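Local atomic coordinates of beta-galactosidase (Bacillus circulans, PDB entry 4MAD), a protein that probably hydrolyses terminal non-reducing beta-D-galactose residues from beta-D-galactosides, acting as a family 35 glycoside hydrolase with a (beta/alpha)8-barrel catalytic domain. Residues Lys129-Phe133 against Glu169-Gly173; Phe145-Phe149 against Ile189-Val193; Pro204-Ser210 against Gln233-Tyr237. One frame throughout, in Å; residues are numbered along the deposited sequence.

Contact 1: residues Lys129-Phe133 against Glu169-Gly173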
ATOM      1  N   LYS A 129     -16.634  -9.886  11.628  1.00 18.30           N
ATOM      2  CA  LYS A 129     -16.695 -10.306  10.256  1.00 21.45           C
ATOM      3  C   LYS A 129     -16.590  -9.071   9.401  1.00 20.84           C
ATOM      4  O   LYS A 129     -17.243  -8.117   9.670  1.00 22.88           O
ATOM      5  CB  LYS A 129     -17.991 -11.046   9.986  1.00 20.27           C
ATOM      6  CG  LYS A 129     -18.087 -12.330  10.706  1.00 19.01           C
ATOM      7  CD  LYS A 129     -17.179 -13.362  10.193  1.00 22.22           C
ATOM      8  CE  LYS A 129     -17.171 -14.514  11.126  1.00 32.27           C
ATOM      9  NZ  LYS A 129     -16.616 -15.742  10.596  1.00 33.12           N
ATOM     10  N   LEU A 130     -15.730  -9.112   8.408  1.00 22.34           N
ATOM     11  CA  LEU A 130     -15.451  -7.938   7.598  1.00 19.80           C
ATOM     12  C   LEU A 130     -16.401  -7.679   6.427  1.00 18.16           C
ATOM     13  O   LEU A 130     -16.767  -8.557   5.749  1.00 20.66           O
ATOM     14  CB  LEU A 130     -14.002  -7.958   7.113  1.00 18.13           C
ATOM     15  CG  LEU A 130     -12.948  -8.189   8.175  1.00 17.74           C
ATOM     16  CD1 LEU A 130     -11.620  -8.394   7.626  1.00 21.70           C
ATOM     17  CD2 LEU A 130     -12.947  -7.127   9.142  1.00 21.42           C
ATOM     18  N   ARG A 131     -16.716  -6.422   6.206  1.00 17.27           N
ATOM     19  CA  ARG A 131     -17.475  -6.020   5.038  1.00 17.86           C
ATOM     20  C   ARG A 131     -18.820  -6.701   4.885  1.00 17.63           C
ATOM     21  O   ARG A 131     -19.200  -7.093   3.839  1.00 17.53           O
ATOM     22  CB  ARG A 131     -16.631  -6.127   3.755  1.00 14.95           C
ATOM     23  CG  ARG A 131     -15.422  -5.306   3.755  1.00 18.97           C
ATOM     24  CD  ARG A 131     -14.560  -5.520   2.547  1.00 19.77           C
ATOM     25  NE  ARG A 131     -15.007  -4.831   1.357  1.00 17.65           N
ATOM     26  CZ  ARG A 131     -14.546  -5.099   0.154  1.00 22.02           C
ATOM     27  NH1 ARG A 131     -13.640  -6.021   0.010  1.00 18.43           N
ATOM     28  NH2 ARG A 131     -14.974  -4.429  -0.887  1.00 18.71           N
ATOM     29  N   CYS A 132     -19.499  -6.810   6.003  1.00 16.78           N
ATOM     30  CA  CYS A 132     -20.850  -7.290   6.074  1.00 18.77           C
ATOM     31  C   CYS A 132     -21.555  -6.692   7.271  1.00 17.38           C
ATOM     32  O   CYS A 132     -20.976  -6.006   8.029  1.00 19.54           O
ATOM     33  CB  CYS A 132     -20.920  -8.795   6.058  1.00 18.49           C
ATOM     34  SG  CYS A 132     -20.240  -9.497   7.516  1.00 21.11           S
ATOM     35  N   PHE A 133     -22.807  -7.020   7.438  1.00 16.72           N
ATOM     36  CA  PHE A 133     -23.592  -6.383   8.456  1.00 18.11           C
ATOM     37  C   PHE A 133     -23.293  -7.022   9.821  1.00 19.10           C
ATOM     38  O   PHE A 133     -24.077  -7.752  10.361  1.00 22.10           O
ATOM     39  CB  PHE A 133     -25.093  -6.445   8.137  1.00 19.21           C
ATOM     40  CG  PHE A 133     -25.897  -5.493   8.907  1.00 21.52           C
ATOM     41  CD1 PHE A 133     -25.754  -4.160   8.730  1.00 20.11           C
ATOM     42  CD2 PHE A 133     -26.806  -5.933   9.839  1.00 26.14           C
ATOM     43  CE1 PHE A 133     -26.468  -3.294   9.433  1.00 25.53           C
ATOM     44  CE2 PHE A 133     -27.516  -5.058  10.548  1.00 33.20           C
ATOM     45  CZ  PHE A 133     -27.343  -3.716  10.343  1.00 31.73           C
ATOM     46  N   GLU A 169     -18.612   2.194  -1.153  1.00 26.95           N
ATOM     47  CA  GLU A 169     -17.652   1.222  -0.539  1.00 23.84           C
ATOM     48  C   GLU A 169     -16.573   1.281  -1.610  1.00 19.81           C
ATOM     49  O   GLU A 169     -16.367   2.223  -2.243  1.00 17.26           O
ATOM     50  CB  GLU A 169     -18.293  -0.140  -0.341  1.00 22.42           C
ATOM     51  CG  GLU A 169     -18.104  -0.806   0.982  1.00 22.23           C
ATOM     52  CD  GLU A 169     -17.120  -1.935   0.899  1.00 22.02           C
ATOM     53  OE1 GLU A 169     -16.598  -2.217  -0.158  1.00 20.14           O
ATOM     54  OE2 GLU A 169     -16.857  -2.518   1.921  1.00 19.50           O
ATOM     55  N   ASN A 170     -15.863   0.210  -1.704  1.00 18.04           N
ATOM     56  CA  ASN A 170     -15.194  -0.101  -2.943  1.00 18.26           C
ATOM     57  C   ASN A 170     -15.303  -1.411  -3.657  1.00 18.26           C
ATOM     58  O   ASN A 170     -14.991  -2.416  -3.116  1.00 16.60           O
ATOM     59  CB  ASN A 170     -13.764   0.159  -2.522  1.00 19.13           C
ATOM     60  CG  ASN A 170     -12.814   0.198  -3.692  1.00 21.39           C
ATOM     61  OD1 ASN A 170     -12.729   1.168  -4.349  1.00 22.86           O
ATOM     62  ND2 ASN A 170     -12.141  -0.880  -3.956  1.00 22.48           N
ATOM     63  N   GLU A 171     -15.822  -1.373  -4.870  1.00 15.58           N
ATOM     64  CA  GLU A 171     -15.957  -2.582  -5.634  1.00 17.21           C
ATOM     65  C   GLU A 171     -16.590  -3.694  -4.763  1.00 18.44           C
ATOM     66  O   GLU A 171     -16.117  -4.788  -4.726  1.00 17.11           O
ATOM     67  CB  GLU A 171     -14.604  -3.000  -6.210  1.00 20.38           C
ATOM     68  CG  GLU A 171     -14.134  -2.197  -7.368  1.00 21.59           C
ATOM     69  CD  GLU A 171     -12.985  -2.823  -8.190  1.00 29.44           C
ATOM     70  OE1 GLU A 171     -12.187  -3.547  -7.599  1.00 29.63           O
ATOM     71  OE2 GLU A 171     -12.916  -2.552  -9.393  1.00 24.51           O
ATOM     72  N   TYR A 172     -17.663  -3.360  -4.062  1.00 15.42           N
ATOM     73  CA  TYR A 172     -18.215  -4.286  -3.095  1.00 15.51           C
ATOM     74  C   TYR A 172     -18.669  -5.588  -3.741  1.00 20.36           C
ATOM     75  O   TYR A 172     -18.551  -6.612  -3.169  1.00 18.18           O
ATOM     76  CB  TYR A 172     -19.301  -3.692  -2.237  1.00 15.25           C
ATOM     77  CG  TYR A 172     -19.768  -4.620  -1.157  1.00 12.73           C
ATOM     78  CD1 TYR A 172     -18.943  -4.995  -0.109  1.00 13.64           C
ATOM     79  CD2 TYR A 172     -21.013  -5.202  -1.204  1.00 15.15           C
ATOM     80  CE1 TYR A 172     -19.360  -5.851   0.842  1.00 17.97           C
ATOM     81  CE2 TYR A 172     -21.412  -6.082  -0.249  1.00 17.53           C
ATOM     82  CZ  TYR A 172     -20.592  -6.392   0.779  1.00 14.79           C
ATOM     83  OH  TYR A 172     -20.996  -7.240   1.736  1.00 17.24           O
ATOM     84  N   GLY A 173     -19.161  -5.495  -4.967  1.00 14.69           N
ATOM     85  CA  GLY A 173     -19.696  -6.608  -5.674  1.00 18.11           C
ATOM     86  C   GLY A 173     -18.704  -7.694  -5.958  1.00 16.38           C
ATOM     87  O   GLY A 173     -19.042  -8.780  -6.354  1.00 17.69           O
TER
HETATM   88  O   HOH W   1     -13.597  -5.465  -3.382  1.00 20.75           O
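Two loops of the (beta/alpha)8 barrel meet here, one following strand 100-104 and the other strand 163-167, beside the probable active site. The second loop carries the Asn-Glu pair familiar from clan GH-A enzymes: Glu-171 is the predicted proton donor, held by Asn-222, and Asn-170, bonded through OD1 to Tyr-66, lies near Glu-247, the predicted nucleophile. Near the end of the first loop, the side chain of Leu-130 touches Tyr-137 of helix 135-152. Arg-131 then takes a left-handed backbone conformation (phi/psi 57/42) and reaches across with its long side chain. Its guanidinium makes a two-pronged salt bridge to Glu-169, with NE 3.0 Å from OE2 and NH2 2.8 Å from OE1. A buried arginine suits this place because its planar head satisfies both carboxylate oxygens at once; Phe-175 adds a cation-pi contact, while Glu-169 is also held by Tyr-181 through OE2 and by the backbone N of Asn-170 through OE1. Arg-131 NH2 also gives a hydrogen bond to water 1, which donates to Glu-171 O, so the arginine reaches the backbone of the predicted acid. Beyond it, Phe-133 N bonds to Asp-178 OD2. Tyr-172 closes the contact from the other loop: its CE1 touches Arg-131 CB at 4.0 Å, and its OH donates to Arg-131 O at 2.8 Å.

Contact 2: residues Phe145-Phe149 against Ile189-Val193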
ATOM      1  N   PHE A 145     -15.122   6.752  11.341  1.00 18.49           N
ATOM      2  CA  PHE A 145     -15.799   7.671  10.473  1.00 21.41           C
ATOM      3  C   PHE A 145     -16.179   8.952  11.221  1.00 20.87           C
ATOM      4  O   PHE A 145     -16.153  10.003  10.693  1.00 16.90           O
ATOM      5  CB  PHE A 145     -17.017   7.037   9.819  1.00 19.83           C
ATOM      6  CG  PHE A 145     -16.739   6.391   8.467  1.00 21.31           C
ATOM      7  CD1 PHE A 145     -15.484   6.122   8.049  1.00 23.65           C
ATOM      8  CD2 PHE A 145     -17.757   6.064   7.634  1.00 22.36           C
ATOM      9  CE1 PHE A 145     -15.286   5.534   6.817  1.00 20.46           C
ATOM     10  CE2 PHE A 145     -17.523   5.470   6.445  1.00 22.69           C
ATOM     11  CZ  PHE A 145     -16.305   5.224   6.060  1.00 19.09           C
ATOM     12  N   ASP A 146     -16.525   8.815  12.483  1.00 22.74           N
ATOM     13  CA  ASP A 146     -16.863  10.018  13.209  1.00 24.39           C
ATOM     14  C   ASP A 146     -15.690  10.955  13.215  1.00 23.25           C
ATOM     15  O   ASP A 146     -15.864  12.110  13.070  1.00 25.10           O
ATOM     16  CB  ASP A 146     -17.187   9.739  14.652  1.00 25.49           C
ATOM     17  CG  ASP A 146     -18.545   9.168  14.847  1.00 28.42           C
ATOM     18  OD1 ASP A 146     -19.334   9.156  13.937  1.00 30.40           O
ATOM     19  OD2 ASP A 146     -18.798   8.665  15.930  1.00 31.82           O
ATOM     20  N   VAL A 147     -14.497  10.465  13.457  1.00 22.55           N
ATOM     21  CA  VAL A 147     -13.339  11.322  13.434  1.00 20.70           C
ATOM     22  C   VAL A 147     -12.987  11.810  12.059  1.00 20.47           C
ATOM     23  O   VAL A 147     -12.730  12.943  11.830  1.00 20.52           O
ATOM     24  CB  VAL A 147     -12.145  10.606  14.061  1.00 21.41           C
ATOM     25  CG1 VAL A 147     -10.907  11.346  13.900  1.00 23.75           C
ATOM     26  CG2 VAL A 147     -12.369  10.439  15.505  1.00 25.96           C
ATOM     27  N   LEU A 148     -12.962  10.885  11.145  1.00 18.86           N
ATOM     28  CA  LEU A 148     -12.541  11.273   9.830  1.00 20.80           C
ATOM     29  C   LEU A 148     -13.412  12.349   9.210  1.00 18.94           C
ATOM     30  O   LEU A 148     -12.924  13.267   8.696  1.00 20.66           O
ATOM     31  CB  LEU A 148     -12.555  10.074   8.902  1.00 15.91           C
ATOM     32  CG  LEU A 148     -12.317  10.398   7.445  1.00 19.49           C
ATOM     33  CD1 LEU A 148     -10.925  10.809   7.245  1.00 16.01           C
ATOM     34  CD2 LEU A 148     -12.692   9.257   6.507  1.00 18.88           C
ATOM     35  N   PHE A 149     -14.716  12.207   9.280  1.00 19.69           N
ATOM     36  CA  PHE A 149     -15.618  13.158   8.669  1.00 20.75           C
ATOM     37  C   PHE A 149     -15.609  14.575   9.289  1.00 22.93           C
ATOM     38  O   PHE A 149     -15.887  15.552   8.664  1.00 20.89           O
ATOM     39  CB  PHE A 149     -16.991  12.569   8.445  1.00 20.27           C
ATOM     40  CG  PHE A 149     -17.038  11.666   7.268  1.00 22.33           C
ATOM     41  CD1 PHE A 149     -17.257  12.142   6.030  1.00 21.92           C
ATOM     42  CD2 PHE A 149     -16.768  10.346   7.420  1.00 24.39           C
ATOM     43  CE1 PHE A 149     -17.282  11.315   5.007  1.00 25.46           C
ATOM     44  CE2 PHE A 149     -16.776   9.514   6.352  1.00 22.30           C
ATOM     45  CZ  PHE A 149     -17.024   9.994   5.163  1.00 21.26           C
ATOM     46  N   ILE A 189     -22.510   7.520   5.856  1.00 22.90           N
ATOM     47  CA  ILE A 189     -21.797   8.584   5.171  1.00 21.75           C
ATOM     48  C   ILE A 189     -22.701   9.797   4.947  1.00 24.56           C
ATOM     49  O   ILE A 189     -22.294  10.925   5.098  1.00 26.47           O
ATOM     50  CB  ILE A 189     -21.166   8.099   3.856  1.00 21.41           C
ATOM     51  CG1 ILE A 189     -20.029   7.158   4.177  1.00 20.81           C
ATOM     52  CG2 ILE A 189     -20.636   9.210   3.052  1.00 22.40           C
ATOM     53  CD1 ILE A 189     -19.547   6.399   3.061  1.00 24.50           C
ATOM     54  N   LYS A 190     -23.941   9.523   4.600  1.00 24.35           N
ATOM     55  CA  LYS A 190     -24.822  10.606   4.248  1.00 27.26           C
ATOM     56  C   LYS A 190     -24.978  11.555   5.402  1.00 26.61           C
ATOM     57  O   LYS A 190     -24.875  12.723   5.252  1.00 27.06           O
ATOM     58  CB  LYS A 190     -26.161  10.076   3.803  1.00 27.00           C
ATOM     59  CG  LYS A 190     -27.090  11.056   3.202  1.00 35.37           C
ATOM     60  CD  LYS A 190     -26.383  12.157   2.476  1.00 41.56           C
ATOM     61  CE  LYS A 190     -26.707  13.531   3.020  1.00 46.10           C
ATOM     62  NZ  LYS A 190     -28.104  13.887   2.725  1.00 47.08           N
ATOM     63  N   LYS A 191     -25.160  11.004   6.569  1.00 28.68           N
ATOM     64  CA  LYS A 191     -25.373  11.782   7.772  1.00 30.17           C
ATOM     65  C   LYS A 191     -24.221  12.613   8.221  1.00 29.12           C
ATOM     66  O   LYS A 191     -24.397  13.575   8.912  1.00 26.81           O
ATOM     67  CB  LYS A 191     -25.910  10.905   8.885  1.00 31.70           C
ATOM     68  CG  LYS A 191     -24.920  10.155   9.642  1.00 35.84           C
ATOM     69  CD  LYS A 191     -25.604   9.355  10.722  1.00 44.69           C
ATOM     70  CE  LYS A 191     -26.373   8.203  10.118  1.00 52.70           C
ATOM     71  NZ  LYS A 191     -27.458   7.704  10.993  1.00 55.31           N
ATOM     72  N   ARG A 192     -23.039  12.191   7.847  1.00 25.37           N
ATOM     73  CA  ARG A 192     -21.813  12.882   8.162  1.00 25.62           C
ATOM     74  C   ARG A 192     -21.345  13.881   7.100  1.00 24.29           C
ATOM     75  O   ARG A 192     -20.422  14.586   7.307  1.00 23.80           O
ATOM     76  CB  ARG A 192     -20.716  11.853   8.402  1.00 24.30           C
ATOM     77  CG  ARG A 192     -20.972  10.923   9.563  1.00 25.98           C
ATOM     78  CD  ARG A 192     -19.848   9.952   9.742  1.00 26.67           C
ATOM     79  NE  ARG A 192     -19.909   9.171  10.946  1.00 25.93           N
ATOM     80  CZ  ARG A 192     -20.599   8.057  11.069  1.00 32.69           C
ATOM     81  NH1 ARG A 192     -21.332   7.615  10.094  1.00 31.33           N
ATOM     82  NH2 ARG A 192     -20.578   7.385  12.185  1.00 33.39           N
ATOM     83  N   VAL A 193     -22.015  13.915   5.970  1.00 23.08           N
ATOM     84  CA  VAL A 193     -21.724  14.912   4.949  1.00 23.12           C
ATOM     85  C   VAL A 193     -22.850  15.901   4.681  1.00 26.01           C
ATOM     86  O   VAL A 193     -23.672  16.096   5.528  1.00 23.25           O
ATOM     87  CB  VAL A 193     -21.108  14.309   3.687  1.00 22.69           C
ATOM     88  CG1 VAL A 193     -19.942  13.444   4.054  1.00 21.90           C
ATOM     89  CG2 VAL A 193     -22.103  13.603   2.889  1.00 21.01           C
TER
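Arg-192, Phe-149 and Phe-145 supply most of the buried surface where two neighbouring outer helices of the (beta/alpha)8 barrel, 135-152 and 179-192, pack against each other. Arg-192 loses the most area. Its extended side chain crosses to the other helix, and both NE (3.0 Å) and NH2 (2.8 Å) donate to a single oxygen, OD1 of Asp-146, in a salt bridge. The aliphatic part is used as well: CB of Arg-192 lies 3.8 Å from CB of Phe-149. Over one face of the guanidinium sits CB of Phe-145, 3.8 Å from NE of Arg-192. The remaining nitrogen, NH1, bonds to Gly-188 O in its own helix. Phe-149 is the central apolar piece, its CE1 3.5 Å from Val-193 CG1 and its CZ 4.2 Å from Ile-189 CG1. One helical turn earlier, Phe-145 brings CE2 to 3.8 Å from the same Ile-189 CG1. Large flat rings suit this place because they bridge the gap between helices to branched aliphatic partners. The chemistry is thus two-layered: a buried aromatic-aliphatic seam, with an exposed aspartate pairing at its margin with an arginine whose hydrocarbon stem belongs to the seam and whose charge remains near the surface.

Contact 3: residues Pro204-Ser210 against Gln233-Tyr237; sequences PEPSMLS and QLKQY
This is a mainly apolar helix-helix contact on the outside of the (beta/alpha)8 barrel, between the short helix 206-212 that follows strand 197-202 and the C-terminal end of helix 227-237. The axes of 206-210 and 233-237 approach to 10.4 Å and cross at -40°, so the helices run in broadly the same direction. Residues 206-210 and 233-234 have phi/psi near -60/-45. Pro-204 (phi/psi -85/64) and extended Glu-205 (-138/148) lead in. Glu-205 is the N-cap and its O accepts Leu-209 N at 3.0 Å, while Pro-206, lacking an amide hydrogen, fits the first helical turn. Pro-204 lies opposite Gln-233 (CA-CA 5.9 Å) and Leu-209 opposite Tyr-237 (7.6 Å). Leu-209 (m, t) points at the partner helix. Its CB sits 3.9 Å from the Tyr-237 ring centroid, almost on the ring normal, a CH-pi contact, and its CD1 comes to 3.6 Å from Tyr-237 CD2. Tyr-237 (chi1 m, chi2 -107°) lays its ring across the first turn, with OH 3.3 Å from Pro-206 CA. Ser-210 OG lies 3.5 Å from Tyr-237 OH and donates to Pro-206 O at 3.0 Å. Gln-233 (chi1 -98°, chi2 m) fills the space by the lead-in: CG is 3.5 Å from Pro-204 O, and NE2 3.5 Å from Pro-206 CD. Leu-209 and Leu-234 both touch Glu-219 of the linking strand 218-223, as in successive beta-alpha units of a TIM barrel.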
ATOM      1  N   PRO A 204     -17.726  -4.321 -14.358  1.00 15.81           N
ATOM      2  CA  PRO A 204     -18.905  -4.322 -15.214  1.00 17.86           C
ATOM      3  C   PRO A 204     -19.396  -5.719 -15.506  1.00 19.73           C
ATOM      4  O   PRO A 204     -19.352  -6.114 -16.613  1.00 22.47           O
ATOM      5  CB  PRO A 204     -18.377  -3.723 -16.520  1.00 17.72           C
ATOM      6  CG  PRO A 204     -16.992  -3.989 -16.542  1.00 20.14           C
ATOM      7  CD  PRO A 204     -16.513  -4.057 -15.113  1.00 16.85           C
ATOM      8  N   GLU A 205     -19.831  -6.435 -14.495  1.00 19.89           N
ATOM      9  CA  GLU A 205     -20.223  -7.822 -14.636  1.00 21.84           C
ATOM     10  C   GLU A 205     -21.463  -7.956 -13.818  1.00 21.73           C
ATOM     11  O   GLU A 205     -21.582  -7.341 -12.816  1.00 20.66           O
ATOM     12  CB  GLU A 205     -19.117  -8.754 -14.118  1.00 22.72           C
ATOM     13  CG  GLU A 205     -17.866  -8.554 -14.857  1.00 28.26           C
ATOM     14  CD  GLU A 205     -16.649  -9.274 -14.317  1.00 39.85           C
ATOM     15  OE1 GLU A 205     -16.775 -10.360 -13.803  1.00 27.67           O
ATOM     16  OE2 GLU A 205     -15.548  -8.712 -14.480  1.00 45.77           O
ATOM     17  N   PRO A 206     -22.354  -8.822 -14.232  1.00 22.72           N
ATOM     18  CA  PRO A 206     -23.618  -8.896 -13.542  1.00 23.90           C
ATOM     19  C   PRO A 206     -23.469  -9.223 -12.060  1.00 21.61           C
ATOM     20  O   PRO A 206     -24.106  -8.620 -11.262  1.00 21.88           O
ATOM     21  CB  PRO A 206     -24.334 -10.029 -14.284  1.00 23.83           C
ATOM     22  CG  PRO A 206     -23.842  -9.973 -15.570  1.00 27.34           C
ATOM     23  CD  PRO A 206     -22.430  -9.512 -15.520  1.00 23.87           C
ATOM     24  N   SER A 207     -22.604 -10.145 -11.715  1.00 20.46           N
ATOM     25  CA  SER A 207     -22.456 -10.486 -10.316  1.00 21.04           C
ATOM     26  C   SER A 207     -22.004  -9.260  -9.539  1.00 18.87           C
ATOM     27  O   SER A 207     -22.441  -9.016  -8.479  1.00 17.94           O
ATOM     28  CB  SER A 207     -21.463 -11.609 -10.111  1.00 19.60           C
ATOM     29  OG  SER A 207     -20.175 -11.199 -10.411  1.00 23.05           O
ATOM     30  N   MET A 208     -21.055  -8.533 -10.084  1.00 17.79           N
ATOM     31  CA  MET A 208     -20.537  -7.377  -9.382  1.00 17.47           C
ATOM     32  C   MET A 208     -21.523  -6.223  -9.222  1.00 18.91           C
ATOM     33  O   MET A 208     -21.592  -5.595  -8.236  1.00 19.15           O
ATOM     34  CB  MET A 208     -19.248  -6.899 -10.035  1.00 13.88           C
ATOM     35  CG  MET A 208     -18.197  -7.967 -10.041  1.00 18.30           C
ATOM     36  SD  MET A 208     -16.847  -7.466 -11.093  1.00 23.47           S
ATOM     37  CE  MET A 208     -15.645  -8.714 -10.693  1.00 24.57           C
ATOM     38  N   LEU A 209     -22.217  -5.931 -10.284  1.00 18.48           N
ATOM     39  CA  LEU A 209     -23.236  -4.926 -10.249  1.00 18.18           C
ATOM     40  C   LEU A 209     -24.410  -5.316  -9.338  1.00 19.44           C
ATOM     41  O   LEU A 209     -24.934  -4.511  -8.636  1.00 18.66           O
ATOM     42  CB  LEU A 209     -23.733  -4.622 -11.643  1.00 17.38           C
ATOM     43  CG  LEU A 209     -22.661  -4.095 -12.559  1.00 21.43           C
ATOM     44  CD1 LEU A 209     -23.115  -4.150 -13.940  1.00 24.38           C
ATOM     45  CD2 LEU A 209     -22.434  -2.661 -12.175  1.00 18.62           C
ATOM     46  N   SER A 210     -24.819  -6.563  -9.387  1.00 19.24           N
ATOM     47  CA  SER A 210     -25.885  -6.958  -8.479  1.00 22.79           C
ATOM     48  C   SER A 210     -25.453  -6.848  -7.019  1.00 20.66           C
ATOM     49  O   SER A 210     -26.175  -6.417  -6.197  1.00 24.38           O
ATOM     50  CB  SER A 210     -26.422  -8.368  -8.751  1.00 23.90           C
ATOM     51  OG  SER A 210     -26.862  -8.530 -10.043  1.00 27.34           O
ATOM     52  N   GLN A 233     -22.912  -2.929 -20.216  1.00 19.97           N
ATOM     53  CA  GLN A 233     -23.287  -3.701 -19.052  1.00 19.83           C
ATOM     54  C   GLN A 233     -23.855  -2.833 -17.980  1.00 19.00           C
ATOM     55  O   GLN A 233     -24.855  -3.139 -17.453  1.00 21.04           O
ATOM     56  CB  GLN A 233     -22.106  -4.441 -18.475  1.00 20.62           C
ATOM     57  CG  GLN A 233     -22.047  -5.805 -18.897  1.00 32.76           C
ATOM     58  CD  GLN A 233     -23.186  -6.631 -18.360  1.00 32.12           C
ATOM     59  OE1 GLN A 233     -24.141  -6.143 -17.831  1.00 45.52           O
ATOM     60  NE2 GLN A 233     -23.070  -7.838 -18.495  1.00 42.69           N
ATOM     61  N   LEU A 234     -23.207  -1.713 -17.740  1.00 17.27           N
ATOM     62  CA  LEU A 234     -23.675  -0.752 -16.779  1.00 16.74           C
ATOM     63  C   LEU A 234     -25.060  -0.251 -17.147  1.00 19.51           C
ATOM     64  O   LEU A 234     -25.911  -0.222 -16.326  1.00 20.58           O
ATOM     65  CB  LEU A 234     -22.733   0.426 -16.676  1.00 16.45           C
ATOM     66  CG  LEU A 234     -23.138   1.640 -15.859  1.00 13.92           C
ATOM     67  CD1 LEU A 234     -23.453   1.223 -14.506  1.00 17.17           C
ATOM     68  CD2 LEU A 234     -22.164   2.704 -15.855  1.00 15.96           C
ATOM     69  N   LYS A 235     -25.288   0.030 -18.415  1.00 20.12           N
ATOM     70  CA  LYS A 235     -26.585   0.505 -18.850  1.00 23.51           C
ATOM     71  C   LYS A 235     -27.766  -0.464 -18.664  1.00 25.29           C
ATOM     72  O   LYS A 235     -28.890  -0.047 -18.602  1.00 25.12           O
ATOM     73  CB  LYS A 235     -26.511   1.070 -20.261  1.00 23.84           C
ATOM     74  CG  LYS A 235     -25.827   2.394 -20.277  1.00 25.55           C
ATOM     75  CD  LYS A 235     -26.041   3.116 -21.526  1.00 37.33           C
ATOM     76  CE  LYS A 235     -24.926   2.893 -22.398  1.00 35.88           C
ATOM     77  NZ  LYS A 235     -25.150   3.332 -23.758  1.00 37.76           N
ATOM     78  N   GLN A 236     -27.483  -1.741 -18.550  1.00 24.53           N
ATOM     79  CA  GLN A 236     -28.489  -2.694 -18.159  1.00 24.20           C
ATOM     80  C   GLN A 236     -29.036  -2.492 -16.785  1.00 22.67           C
ATOM     81  O   GLN A 236     -30.138  -2.840 -16.531  1.00 26.63           O
ATOM     82  CB  GLN A 236     -28.034  -4.100 -18.333  1.00 23.74           C
ATOM     83  CG  GLN A 236     -27.581  -4.315 -19.662  1.00 30.80           C
ATOM     84  CD  GLN A 236     -28.051  -5.562 -20.164  1.00 48.22           C
ATOM     85  OE1 GLN A 236     -27.549  -6.590 -19.808  1.00 50.33           O
ATOM     86  NE2 GLN A 236     -29.065  -5.511 -20.985  1.00 54.14           N
ATOM     87  N   TYR A 237     -28.214  -2.031 -15.894  1.00 20.47           N
ATOM     88  CA  TYR A 237     -28.626  -1.741 -14.555  1.00 21.93           C
ATOM     89  C   TYR A 237     -28.970  -0.272 -14.277  1.00 22.30           C
ATOM     90  O   TYR A 237     -29.611   0.027 -13.324  1.00 23.98           O
ATOM     91  CB  TYR A 237     -27.552  -2.226 -13.571  1.00 22.01           C
ATOM     92  CG  TYR A 237     -27.329  -3.712 -13.558  1.00 22.61           C
ATOM     93  CD1 TYR A 237     -27.775  -4.468 -12.514  1.00 30.35           C
ATOM     94  CD2 TYR A 237     -26.660  -4.337 -14.558  1.00 22.77           C
ATOM     95  CE1 TYR A 237     -27.595  -5.778 -12.489  1.00 33.50           C
ATOM     96  CE2 TYR A 237     -26.491  -5.663 -14.557  1.00 27.57           C
ATOM     97  CZ  TYR A 237     -26.953  -6.385 -13.520  1.00 36.35           C
ATOM     98  OH  TYR A 237     -26.749  -7.729 -13.455  1.00 43.25           O
TER

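In the fold
From the N terminus, the chain leaves strand 100-104 and runs through a long loop holding 129-133, then helix 135-152 holding 145-149, strand 163-167, the loop with 169-173 and helix 179-192 with 189-193. Contact 1 closes a loop of 35 residues and contact 2 one of 39; their segments alternate, so the loops cross, with centres about 18 Å apart. Contact 3 follows in series, closing 22 residues, and stays about 17 Å from contact 2 at the nearest atoms. Contacts 1 and 2 tie the units of strands 100-104 and 163-167, through loops and helices respectively; contact 3 ties those of strands 197-202 and 218-223. Met-208 CG, 3.9 Å from Gly-173 O, joins contact 3 to contact 1.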